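PDB 2XBG: photosystem II assembly protein Ycf48 from Thermosynechococcus elongatus, which probably promotes early steps in the assembly of photosystem II and the replacement of photodamaged D1 protein. Local coordinates for residues 302-307 against 318-323; 27-32 against 312-317; 201-206 against 218-223; 124-129 against 136-141. One frame throughout, in Å; residues are numbered along the deposited sequence.

Contact 1 (302-307 against 318-323)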
# COMPACT_ATOMS: atom_id res chain seq x y z
N SER A 302 -16.29 -5.69 -9.82
CA SER A 302 -16.61 -5.39 -11.21
C SER A 302 -15.33 -5.51 -12.06
O SER A 302 -14.27 -5.76 -11.51
CB SER A 302 -17.19 -3.97 -11.28
OG SER A 302 -16.14 -3.03 -11.21
N PRO A 303 -15.44 -5.29 -13.38
CA PRO A 303 -14.24 -5.41 -14.18
C PRO A 303 -13.18 -4.35 -13.91
O PRO A 303 -12.05 -4.48 -14.40
CB PRO A 303 -14.77 -5.29 -15.62
CG PRO A 303 -16.13 -5.84 -15.52
CD PRO A 303 -16.66 -5.35 -14.21
N ASP A 304 -13.52 -3.30 -13.17
CA ASP A 304 -12.51 -2.32 -12.81
C ASP A 304 -12.34 -2.10 -11.31
O ASP A 304 -11.69 -1.13 -10.91
CB ASP A 304 -12.71 -1.00 -13.55
CG ASP A 304 -13.93 -0.25 -13.14
OD1 ASP A 304 -14.62 -0.71 -12.22
OD2 ASP A 304 -14.16 0.80 -13.79
N GLN A 305 -12.82 -3.04 -10.50
CA GLN A 305 -12.74 -2.90 -9.06
C GLN A 305 -12.54 -4.28 -8.44
O GLN A 305 -13.38 -5.17 -8.53
CB GLN A 305 -13.99 -2.22 -8.45
CG GLN A 305 -13.90 -1.98 -6.95
CD GLN A 305 -15.18 -1.33 -6.46
OE1 GLN A 305 -16.28 -1.67 -6.92
NE2 GLN A 305 -15.04 -0.34 -5.60
N GLY A 306 -11.39 -4.47 -7.81
CA GLY A 306 -11.05 -5.77 -7.27
C GLY A 306 -9.90 -5.65 -6.29
O GLY A 306 -9.14 -4.69 -6.30
N PHE A 307 -9.80 -6.65 -5.43
CA PHE A 307 -8.87 -6.73 -4.36
C PHE A 307 -8.35 -8.13 -4.19
O PHE A 307 -9.07 -9.12 -4.41
CB PHE A 307 -9.50 -6.22 -3.05
CG PHE A 307 -10.05 -4.84 -3.17
CD1 PHE A 307 -9.31 -3.73 -2.82
CD2 PHE A 307 -11.34 -4.65 -3.61
CE1 PHE A 307 -9.83 -2.41 -3.00
CE2 PHE A 307 -11.87 -3.41 -3.78
CZ PHE A 307 -11.13 -2.28 -3.49
N TYR A 318 -6.95 -3.29 -7.59
CA TYR A 318 -6.88 -3.30 -9.05
C TYR A 318 -6.96 -1.87 -9.56
O TYR A 318 -7.87 -1.11 -9.21
CB TYR A 318 -8.03 -4.16 -9.59
CG TYR A 318 -7.94 -4.41 -11.08
CD1 TYR A 318 -7.31 -5.54 -11.56
CD2 TYR A 318 -8.43 -3.50 -11.99
CE1 TYR A 318 -7.14 -5.74 -12.93
CE2 TYR A 318 -8.29 -3.71 -13.36
CZ TYR A 318 -7.63 -4.83 -13.83
OH TYR A 318 -7.48 -4.98 -15.20
N VAL A 319 -6.01 -1.53 -10.42
CA VAL A 319 -5.83 -0.27 -11.14
C VAL A 319 -5.95 -0.49 -12.65
O VAL A 319 -5.07 -1.09 -13.31
CB VAL A 319 -4.44 0.39 -10.83
CG1 VAL A 319 -4.25 1.72 -11.54
CG2 VAL A 319 -4.32 0.53 -9.30
N THR A 320 -7.06 -0.05 -13.21
CA THR A 320 -7.26 -0.12 -14.67
C THR A 320 -6.17 0.68 -15.38
O THR A 320 -5.76 1.74 -14.90
CB THR A 320 -8.66 0.41 -15.08
OG1 THR A 320 -9.65 -0.33 -14.38
CG2 THR A 320 -8.84 0.40 -16.59
N ASP A 321 -5.67 0.17 -16.51
CA ASP A 321 -4.61 0.87 -17.27
C ASP A 321 -5.21 2.02 -18.05
O ASP A 321 -5.90 1.81 -19.07
CB ASP A 321 -3.91 -0.07 -18.25
CG ASP A 321 -2.67 0.54 -18.87
OD1 ASP A 321 -2.36 1.73 -18.64
OD2 ASP A 321 -1.95 -0.20 -19.56
N LEU A 322 -4.99 3.23 -17.56
CA LEU A 322 -5.49 4.40 -18.29
C LEU A 322 -4.34 5.24 -18.84
O LEU A 322 -4.56 6.41 -19.18
CB LEU A 322 -6.36 5.26 -17.37
CG LEU A 322 -7.63 4.53 -16.90
CD1 LEU A 322 -8.37 5.42 -15.87
CD2 LEU A 322 -8.55 4.09 -18.04
N THR A 323 -3.17 4.63 -18.98
CA THR A 323 -2.05 5.39 -19.56
C THR A 323 -2.28 5.89 -20.98
O THR A 323 -1.73 6.93 -21.35
CB THR A 323 -0.70 4.66 -19.44
OG1 THR A 323 -0.76 3.41 -20.15
CG2 THR A 323 -0.36 4.49 -17.94
O HOH W 1 -9.21 0.32 -11.12
O HOH W 2 -9.99 -1.88 -7.55

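Contact 2 (27-32 against 312-317)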
# COMPACT_ATOMS: atom_id res chain seq x y z
N TRP A 27 -2.03 -4.34 -10.29
CA TRP A 27 -2.22 -4.45 -8.85
C TRP A 27 -1.28 -3.51 -8.08
O TRP A 27 -0.06 -3.64 -8.15
CB TRP A 27 -1.99 -5.89 -8.40
CG TRP A 27 -2.99 -6.83 -9.00
CD1 TRP A 27 -2.76 -7.76 -9.99
CD2 TRP A 27 -4.36 -6.97 -8.64
NE1 TRP A 27 -3.91 -8.44 -10.25
CE2 TRP A 27 -4.90 -8.02 -9.40
CE3 TRP A 27 -5.17 -6.40 -7.66
CZ2 TRP A 27 -6.22 -8.44 -9.31
CZ3 TRP A 27 -6.44 -6.81 -7.56
CH2 TRP A 27 -6.97 -7.85 -8.33
N GLU A 28 -1.87 -2.66 -7.25
CA GLU A 28 -1.16 -1.82 -6.31
C GLU A 28 -1.34 -2.43 -4.93
O GLU A 28 -2.49 -2.64 -4.50
CB GLU A 28 -1.85 -0.46 -6.35
CG GLU A 28 -1.41 0.58 -5.37
CD GLU A 28 -2.35 1.78 -5.47
OE1 GLU A 28 -3.47 1.64 -4.91
OE2 GLU A 28 -1.92 2.80 -6.09
N ALA A 29 -0.27 -2.68 -4.18
CA ALA A 29 -0.36 -3.23 -2.84
C ALA A 29 -0.56 -2.06 -1.90
O ALA A 29 0.21 -1.10 -1.91
CB ALA A 29 0.85 -4.06 -2.50
N ILE A 30 -1.62 -2.13 -1.13
CA ILE A 30 -1.95 -1.14 -0.09
C ILE A 30 -1.65 -1.72 1.27
O ILE A 30 -1.92 -2.90 1.52
CB ILE A 30 -3.40 -0.65 -0.13
CG1 ILE A 30 -3.75 0.09 -1.42
CG2 ILE A 30 -3.87 -0.04 1.23
CD1 ILE A 30 -5.31 0.13 -1.61
N GLN A 31 -1.02 -0.93 2.13
CA GLN A 31 -0.85 -1.26 3.54
C GLN A 31 -1.93 -0.51 4.31
O GLN A 31 -1.99 0.73 4.31
CB GLN A 31 0.52 -0.86 4.06
CG GLN A 31 0.69 -1.02 5.56
CD GLN A 31 0.71 -2.46 6.04
OE1 GLN A 31 1.62 -3.20 5.65
NE2 GLN A 31 -0.26 -2.88 6.84
N LEU A 32 -2.84 -1.29 4.88
CA LEU A 32 -3.88 -0.68 5.66
C LEU A 32 -3.29 -0.23 7.00
O LEU A 32 -2.22 -0.64 7.41
CB LEU A 32 -4.95 -1.76 5.89
CG LEU A 32 -5.72 -2.14 4.63
CD1 LEU A 32 -6.51 -3.42 4.96
CD2 LEU A 32 -6.63 -1.02 4.10
N LYS A 312 -1.19 -9.43 7.23
CA LYS A 312 -0.70 -8.34 8.06
C LYS A 312 -1.06 -6.95 7.53
O LYS A 312 -0.35 -5.97 7.67
CB LYS A 312 0.79 -8.53 8.23
CG LYS A 312 1.06 -9.83 8.95
CD LYS A 312 2.56 -10.08 8.86
CE LYS A 312 3.01 -11.39 9.52
NZ LYS A 312 4.47 -11.53 9.26
N GLY A 313 -2.27 -6.83 7.06
CA GLY A 313 -2.90 -5.61 6.66
C GLY A 313 -2.61 -5.20 5.23
O GLY A 313 -3.03 -4.12 4.82
N ILE A 314 -2.02 -6.11 4.46
CA ILE A 314 -1.75 -5.81 3.05
C ILE A 314 -2.90 -6.32 2.20
O ILE A 314 -3.46 -7.41 2.44
CB ILE A 314 -0.41 -6.45 2.59
CG1 ILE A 314 0.74 -5.73 3.33
CG2 ILE A 314 -0.25 -6.40 1.04
CD1 ILE A 314 2.10 -6.42 3.40
N LEU A 315 -3.30 -5.50 1.25
CA LEU A 315 -4.05 -6.02 0.18
C LEU A 315 -3.60 -5.46 -1.12
O LEU A 315 -2.86 -4.49 -1.16
CB LEU A 315 -5.49 -5.77 0.35
CG LEU A 315 -6.07 -4.44 0.72
CD1 LEU A 315 -6.03 -3.74 -0.62
CD2 LEU A 315 -7.51 -4.24 1.05
N LEU A 316 -3.99 -6.10 -2.19
CA LEU A 316 -3.80 -5.55 -3.50
C LEU A 316 -5.08 -4.95 -4.01
O LEU A 316 -6.18 -5.51 -3.78
CB LEU A 316 -3.34 -6.59 -4.52
CG LEU A 316 -2.13 -7.44 -4.20
CD1 LEU A 316 -1.84 -8.48 -5.29
CD2 LEU A 316 -0.90 -6.62 -3.99
N ARG A 317 -5.01 -3.83 -4.72
CA ARG A 317 -6.11 -3.11 -5.31
C ARG A 317 -5.89 -3.04 -6.82
O ARG A 317 -4.80 -2.71 -7.30
CB ARG A 317 -6.27 -1.72 -4.71
CG ARG A 317 -7.44 -1.01 -5.29
CD ARG A 317 -7.69 0.33 -4.67
NE ARG A 317 -6.68 1.27 -5.03
CZ ARG A 317 -6.72 2.02 -6.13
NH1 ARG A 317 -7.77 2.10 -6.92
NH2 ARG A 317 -5.69 2.79 -6.31
O HOH W 3 2.20 -5.27 7.74

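Contact 3 (201-206 against 218-223)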
# COMPACT_ATOMS: atom_id res chain seq x y z
N ARG A 201 -13.66 -37.12 -6.21
CA ARG A 201 -12.69 -36.35 -6.99
C ARG A 201 -12.17 -37.34 -8.03
O ARG A 201 -11.99 -38.53 -7.76
CB ARG A 201 -11.56 -35.75 -6.13
CG ARG A 201 -10.40 -36.67 -5.87
CD ARG A 201 -9.41 -35.98 -5.00
NE ARG A 201 -8.25 -36.85 -4.94
CZ ARG A 201 -8.06 -37.87 -4.11
NH1 ARG A 201 -8.95 -38.22 -3.20
NH2 ARG A 201 -6.94 -38.55 -4.23
N THR A 202 -11.91 -36.82 -9.22
CA THR A 202 -11.32 -37.60 -10.31
C THR A 202 -9.80 -37.69 -10.34
O THR A 202 -9.22 -38.47 -11.09
CB THR A 202 -11.80 -37.02 -11.64
OG1 THR A 202 -11.41 -35.64 -11.75
CG2 THR A 202 -13.30 -37.14 -11.84
N THR A 203 -9.13 -36.74 -9.69
CA THR A 203 -7.69 -36.58 -9.75
C THR A 203 -7.12 -37.51 -8.70
O THR A 203 -7.74 -37.74 -7.66
CB THR A 203 -7.30 -35.11 -9.42
OG1 THR A 203 -7.91 -34.71 -8.17
CG2 THR A 203 -7.93 -34.17 -10.42
N SER A 204 -5.88 -37.94 -8.92
CA SER A 204 -5.20 -38.62 -7.82
C SER A 204 -4.71 -37.64 -6.76
O SER A 204 -4.41 -38.05 -5.65
CB SER A 204 -3.97 -39.36 -8.35
OG SER A 204 -3.33 -38.52 -9.31
N ARG A 205 -4.51 -36.37 -7.11
CA ARG A 205 -4.15 -35.38 -6.11
C ARG A 205 -5.29 -34.84 -5.26
O ARG A 205 -6.42 -34.73 -5.72
CB ARG A 205 -3.65 -34.12 -6.82
CG ARG A 205 -2.29 -34.36 -7.38
CD ARG A 205 -2.17 -33.44 -8.59
NE ARG A 205 -1.02 -33.88 -9.37
CZ ARG A 205 0.18 -33.33 -9.32
NH1 ARG A 205 0.45 -32.25 -8.60
NH2 ARG A 205 1.13 -33.87 -10.08
N ARG A 206 -4.91 -34.40 -4.07
CA ARG A 206 -5.85 -33.86 -3.11
C ARG A 206 -6.26 -32.45 -3.50
O ARG A 206 -5.46 -31.67 -4.02
CB ARG A 206 -5.15 -33.83 -1.76
CG ARG A 206 -4.79 -35.24 -1.38
CD ARG A 206 -6.08 -36.00 -1.23
NE ARG A 206 -5.90 -36.90 -0.11
CZ ARG A 206 -5.91 -38.22 -0.24
NH1 ARG A 206 -6.14 -38.73 -1.42
NH2 ARG A 206 -5.71 -38.98 0.82
N LEU A 218 -17.72 -25.54 -12.21
CA LEU A 218 -16.79 -25.59 -11.10
C LEU A 218 -15.37 -25.49 -11.62
O LEU A 218 -15.05 -25.99 -12.72
CB LEU A 218 -16.95 -26.88 -10.28
CG LEU A 218 -18.23 -26.99 -9.46
CD1 LEU A 218 -18.50 -28.46 -9.10
CD2 LEU A 218 -18.17 -26.13 -8.17
N TRP A 219 -14.51 -24.90 -10.80
CA TRP A 219 -13.05 -25.04 -10.96
C TRP A 219 -12.49 -25.66 -9.68
O TRP A 219 -13.06 -25.59 -8.58
CB TRP A 219 -12.39 -23.67 -11.21
CG TRP A 219 -12.63 -22.58 -10.18
CD1 TRP A 219 -13.55 -21.57 -10.30
CD2 TRP A 219 -11.97 -22.40 -8.94
NE1 TRP A 219 -13.46 -20.74 -9.19
CE2 TRP A 219 -12.53 -21.24 -8.33
CE3 TRP A 219 -10.93 -23.08 -8.30
CZ2 TRP A 219 -12.15 -20.79 -7.07
CZ3 TRP A 219 -10.54 -22.62 -7.03
CH2 TRP A 219 -11.17 -21.51 -6.43
N MET A 220 -11.32 -26.25 -9.80
CA MET A 220 -10.55 -26.81 -8.71
C MET A 220 -9.08 -26.45 -8.85
O MET A 220 -8.54 -26.35 -9.96
CB MET A 220 -10.64 -28.35 -8.62
CG MET A 220 -10.19 -29.11 -9.84
SD MET A 220 -10.18 -30.90 -9.52
CE MET A 220 -11.90 -31.23 -9.14
N ILE A 221 -8.50 -26.21 -7.68
CA ILE A 221 -7.06 -26.11 -7.49
C ILE A 221 -6.71 -27.36 -6.72
O ILE A 221 -7.23 -27.57 -5.62
CB ILE A 221 -6.60 -24.85 -6.68
CG1 ILE A 221 -6.94 -23.58 -7.47
CG2 ILE A 221 -5.10 -24.96 -6.35
CD1 ILE A 221 -6.80 -22.23 -6.74
N VAL A 222 -5.79 -28.14 -7.29
CA VAL A 222 -5.35 -29.31 -6.52
C VAL A 222 -3.88 -29.23 -6.15
O VAL A 222 -3.20 -28.31 -6.62
CB VAL A 222 -5.62 -30.63 -7.20
CG1 VAL A 222 -7.10 -30.80 -7.49
CG2 VAL A 222 -4.85 -30.65 -8.46
N ASN A 223 -3.46 -30.06 -5.21
CA ASN A 223 -2.13 -29.98 -4.63
C ASN A 223 -1.17 -30.21 -5.79
O ASN A 223 -1.41 -30.96 -6.76
CB ASN A 223 -1.87 -30.94 -3.45
CG ASN A 223 -2.59 -30.55 -2.13
OD1 ASN A 223 -3.22 -29.48 -1.93
ND2 ASN A 223 -2.47 -31.47 -1.17

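Contact 4 (124-129 against 136-141)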
# COMPACT_ATOMS: atom_id res chain seq x y z
N PRO A 124 -19.50 -19.45 13.42
CA PRO A 124 -19.87 -18.86 12.15
C PRO A 124 -18.63 -18.68 11.27
O PRO A 124 -17.55 -18.20 11.63
CB PRO A 124 -20.54 -17.53 12.55
CG PRO A 124 -20.73 -17.58 14.00
CD PRO A 124 -19.73 -18.52 14.55
N ARG A 125 -18.82 -19.07 10.02
CA ARG A 125 -17.77 -18.96 9.03
C ARG A 125 -18.13 -17.97 7.95
O ARG A 125 -17.26 -17.24 7.49
CB ARG A 125 -17.56 -20.34 8.40
CG ARG A 125 -16.49 -20.32 7.37
CD ARG A 125 -16.26 -21.71 6.86
NE ARG A 125 -15.33 -21.50 5.76
CZ ARG A 125 -14.22 -22.19 5.56
NH1 ARG A 125 -13.98 -23.25 6.32
NH2 ARG A 125 -13.41 -21.83 4.57
N LEU A 126 -19.38 -18.00 7.49
CA LEU A 126 -19.80 -17.23 6.35
C LEU A 126 -21.17 -16.70 6.69
O LEU A 126 -22.04 -17.42 7.20
CB LEU A 126 -19.81 -18.12 5.08
CG LEU A 126 -20.37 -17.48 3.81
CD1 LEU A 126 -19.60 -18.09 2.61
CD2 LEU A 126 -21.85 -17.64 3.54
N ILE A 127 -21.41 -15.47 6.27
CA ILE A 127 -22.75 -14.90 6.27
C ILE A 127 -22.99 -14.33 4.89
O ILE A 127 -22.10 -13.71 4.27
CB ILE A 127 -22.94 -13.84 7.38
CG1 ILE A 127 -24.42 -13.50 7.56
CG2 ILE A 127 -22.05 -12.60 7.20
CD1 ILE A 127 -25.11 -14.21 8.69
N LYS A 128 -24.20 -14.50 4.38
CA LYS A 128 -24.62 -13.91 3.12
C LYS A 128 -25.93 -13.18 3.29
O LYS A 128 -26.98 -13.73 3.67
CB LYS A 128 -24.76 -15.00 2.03
CG LYS A 128 -25.11 -14.52 0.63
CD LYS A 128 -23.99 -13.70 -0.06
CE LYS A 128 -24.35 -13.13 -1.42
NZ LYS A 128 -23.33 -12.17 -1.93
N ALA A 129 -25.86 -11.88 3.01
CA ALA A 129 -26.99 -10.97 3.04
C ALA A 129 -27.90 -11.32 1.83
O ALA A 129 -27.46 -11.37 0.67
CB ALA A 129 -26.49 -9.51 2.95
N GLU A 136 -28.22 -16.03 5.12
CA GLU A 136 -27.82 -17.43 5.26
C GLU A 136 -26.50 -17.36 6.02
O GLU A 136 -25.63 -16.54 5.69
CB GLU A 136 -27.53 -18.10 3.92
CG GLU A 136 -28.68 -18.47 3.05
CD GLU A 136 -28.20 -18.92 1.69
OE1 GLU A 136 -27.08 -18.61 1.20
OE2 GLU A 136 -29.07 -19.58 1.09
N MET A 137 -26.33 -18.20 7.03
CA MET A 137 -25.11 -18.38 7.77
C MET A 137 -24.68 -19.82 7.68
O MET A 137 -25.48 -20.76 7.83
CB MET A 137 -25.28 -18.00 9.24
CG MET A 137 -24.09 -18.39 10.20
SD MET A 137 -24.28 -17.69 11.84
CE MET A 137 -25.45 -18.97 12.32
N ILE A 138 -23.39 -20.01 7.40
CA ILE A 138 -22.79 -21.33 7.36
C ILE A 138 -21.69 -21.38 8.41
O ILE A 138 -20.90 -20.44 8.51
CB ILE A 138 -22.19 -21.68 5.99
CG1 ILE A 138 -23.21 -21.43 4.89
CG2 ILE A 138 -21.65 -23.13 6.01
CD1 ILE A 138 -22.80 -21.84 3.48
N THR A 139 -21.74 -22.41 9.26
CA THR A 139 -20.71 -22.63 10.26
C THR A 139 -19.45 -23.30 9.72
O THR A 139 -19.47 -23.84 8.63
CB THR A 139 -21.24 -23.36 11.49
OG1 THR A 139 -21.58 -24.69 11.10
CG2 THR A 139 -22.42 -22.62 12.05
N ASN A 140 -18.40 -23.31 10.52
CA ASN A 140 -17.15 -23.96 10.19
C ASN A 140 -17.27 -25.46 9.97
O ASN A 140 -16.43 -26.00 9.25
CB ASN A 140 -16.06 -23.68 11.25
CG ASN A 140 -16.43 -24.26 12.59
OD1 ASN A 140 -17.61 -24.41 12.89
ND2 ASN A 140 -15.44 -24.56 13.42
N VAL A 141 -18.34 -26.07 10.45
CA VAL A 141 -18.57 -27.50 10.26
C VAL A 141 -19.60 -27.71 9.16
O VAL A 141 -20.06 -28.84 8.96
CB VAL A 141 -18.90 -28.26 11.59
CG1 VAL A 141 -17.72 -28.23 12.59
CG2 VAL A 141 -20.16 -27.73 12.23
O HOH W 4 -14.50 -24.99 8.16

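Contact 1 (302-307 against 318-323)
Pro303 meets Tyr318 through its backbone: its carbonyl O lies obliquely beside the phenol ring, 4.0 Å from Tyr318 CE2, and the same oxygen accepts a hydrogen bond from Arg258. Pro303 sits inside a type I turn running from Ser302 to Gln305. Next comes Asp304, whose backbone N donates to Ser302 OG and so completes an ST turn. With CG of Asp304 placed between its backbone N and carbonyl carbon (chi1 68°), the carboxylate folds back toward Ser302, and it is CB that meets the other segment, 3.2 Å from Thr320 OG1. That hydroxyl also lies in the plane of the Tyr318 ring, at its edge. Asp304 O accepts a hydrogen bond from a water that also donates to Tyr318 O and accepts from Thr320 N at 3.0 Å, a three-way bridge between backbones that have parted too far to pair directly. At Gly306 the chains come together. Its N reaches Tyr318 O through a second water, giving that carbonyl two water donors, while its O accepts directly from Tyr318 N at 2.9 Å (N-H...O angle 152°). Tyr318 CB packs 3.5 Å from the same Gly306 O, and a chi1 of -172° swings the ring back along the turn, where CD2 comes within 4.2 Å of Asp304 O. The ring also stacks edge-to-face with Trp27. Here two antiparallel strands of a propeller blade, 305-309 and 314-318, separate at the end of their pairing, with ordered water filling in for lost backbone bonds.

Contact 2 (27-32 against 312-317)
Trp27 lays its indole obliquely against Leu316 and Arg317: CE3 is 3.6 Å from Leu316 CB, and Arg317 N lies in the ring plane at its edge. The same indole makes an edge-to-face contact with Trp264. The guanidinium of Arg317 is met along its edge, by Ile30 CD1 and by Glu28 OE1, the latter in a salt bridge from NH2 of 2.9 Å. The two side chains run alongside each other, yet their carboxylate and guanidinium planes are turned 54° apart. The Gln31 amide uses both N-H groups of NE2 within its own plane, toward Lys312 O (3.2 Å) and Leu32 O, each on a carbonyl lone pair. These groups flank the closure of the propeller ring: strand 27-31, from the start of the chain, is the outermost strand of the blade made by its end, the arrangement often called Velcro. Antiparallel pairing holds it, Glu28 with Arg317 and Ile30 with Leu315 exchanging bonds; Ile30 N meets Leu315 O at 2.7 Å. On the face carrying Ala29, its CB is pressed to 3.4 Å from Leu316 CD2. Backbone bonds from Ala29 and Gln31 go to the second subunit.

Contact 3 (201-206 against 218-223)
Arg205 reaches over the end of strand 218-222 and runs along the carbonyl of Asn223. Its CB lies 4.0 Å from Val222 CG2. CG moves closer to Asn223 O, and CD comes to 3.2 Å from that oxygen while still touching Val222 CG2; the side chains of Arg205 and Val222 cross at about a right angle. The chain runs extended from CG to NE, and a turn at chi4 (-99°) then brings NH1 back onto the carbonyl, 2.9 Å from Asn223 O. This bond is nearly straight, 169° at the hydrogen, and the oxygen lies in the guanidinium plane. The backbone of Asn223 is held at its N as well, which donates to Arg206 O at 2.8 Å, and the same Arg206 carbonyl brushes Val222 CB. Farther up the strand the contact becomes apolar, with Thr203 CG2 4.1 Å from Met220 SD as the two side chains slide past each other in opposite directions. The loop is braced from within. Thr203 OG1 donates in plane to a lone pair of Arg205 O, 2.9 Å away, and Arg201 NH2 bonds to Ser204 O from above the carbonyl plane, its NH1 going to Ser184. Residues 201-206 form the link from the outer strand 197-200 of one blade to the first strand, 207-212, of the next. Bound here to the end of strand 218-222, the second strand of the following blade, this inter-blade crossing is part of the Arg-rich patch of Ycf48.

Contact 4 (124-129 against 136-141)
A classic beta bulge, in which Arg125 and Leu126 together face Ile138, interrupts the hairpin of strands 124-131 and 134-139, the first two strands of a propeller blade. Ile138 O accepts from both Arg125 N (2.9 Å) and Leu126 N (3.1 Å), each donor lying in the carbonyl plane, and Leu126 O receives Ile138 N in return. One residue is thereby added to the first strand, and the register shifts before Pro124 comes opposite Thr139. Beyond the bulge the pairing is regular: Lys128 and Glu136 exchange backbone bonds, and Ile127 stands opposite Met137 in a non-hydrogen-bonded pair. The side chains divide between two faces that look toward neighbouring blades. Leu126 CD2 and Ile138 CG1 meet at 4.2 Å on one, packed against Leu168 and Tyr176; Glu136, on the same face, hydrogen-bonds through OE1 to Tyr176. On the other, the side chains of Ile127 and Met137 cross obliquely, CD1 of Ile127 lying 3.8 Å from Met137 CB, with Val95 and Trp93 beyond Ile127. Arg125, at the bulge, starts over the carbonyl of Ile138: its CB packs 3.3 Å from the doubly used Ile138 O, and from there the chain, anti at chi1 (-180°) and extended as far as NE, leads away from the hairpin until NH1 bonds to Met165 O in the next blade. Met137 runs alongside Pro124, pointing the same way; a bend at its last torsion (chi3 80°) turns only the methyl aside, leaving SD 3.8 Å from Pro124 CB.

The four contacts sample three blades of a seven-bladed propeller. Along the chain, contact 4 closes first and contact 3 follows it; both are nested inside the long loop that contact 2 closes between the chain's two ends. Contacts 1 and 2 alternate in sequence and touch in space, since strands 305-309 and 314-318 are neighbours in the sheet that 27-31 completes; both also reach the second subunit. Contacts 3 and 4 lie elsewhere round the torus, their centres 24 Å apart, and contact 4 is across the chain's centre from contacts 1 and 2. Local hairpins build the blades and crossings link them, while one terminal pairing shuts the ring.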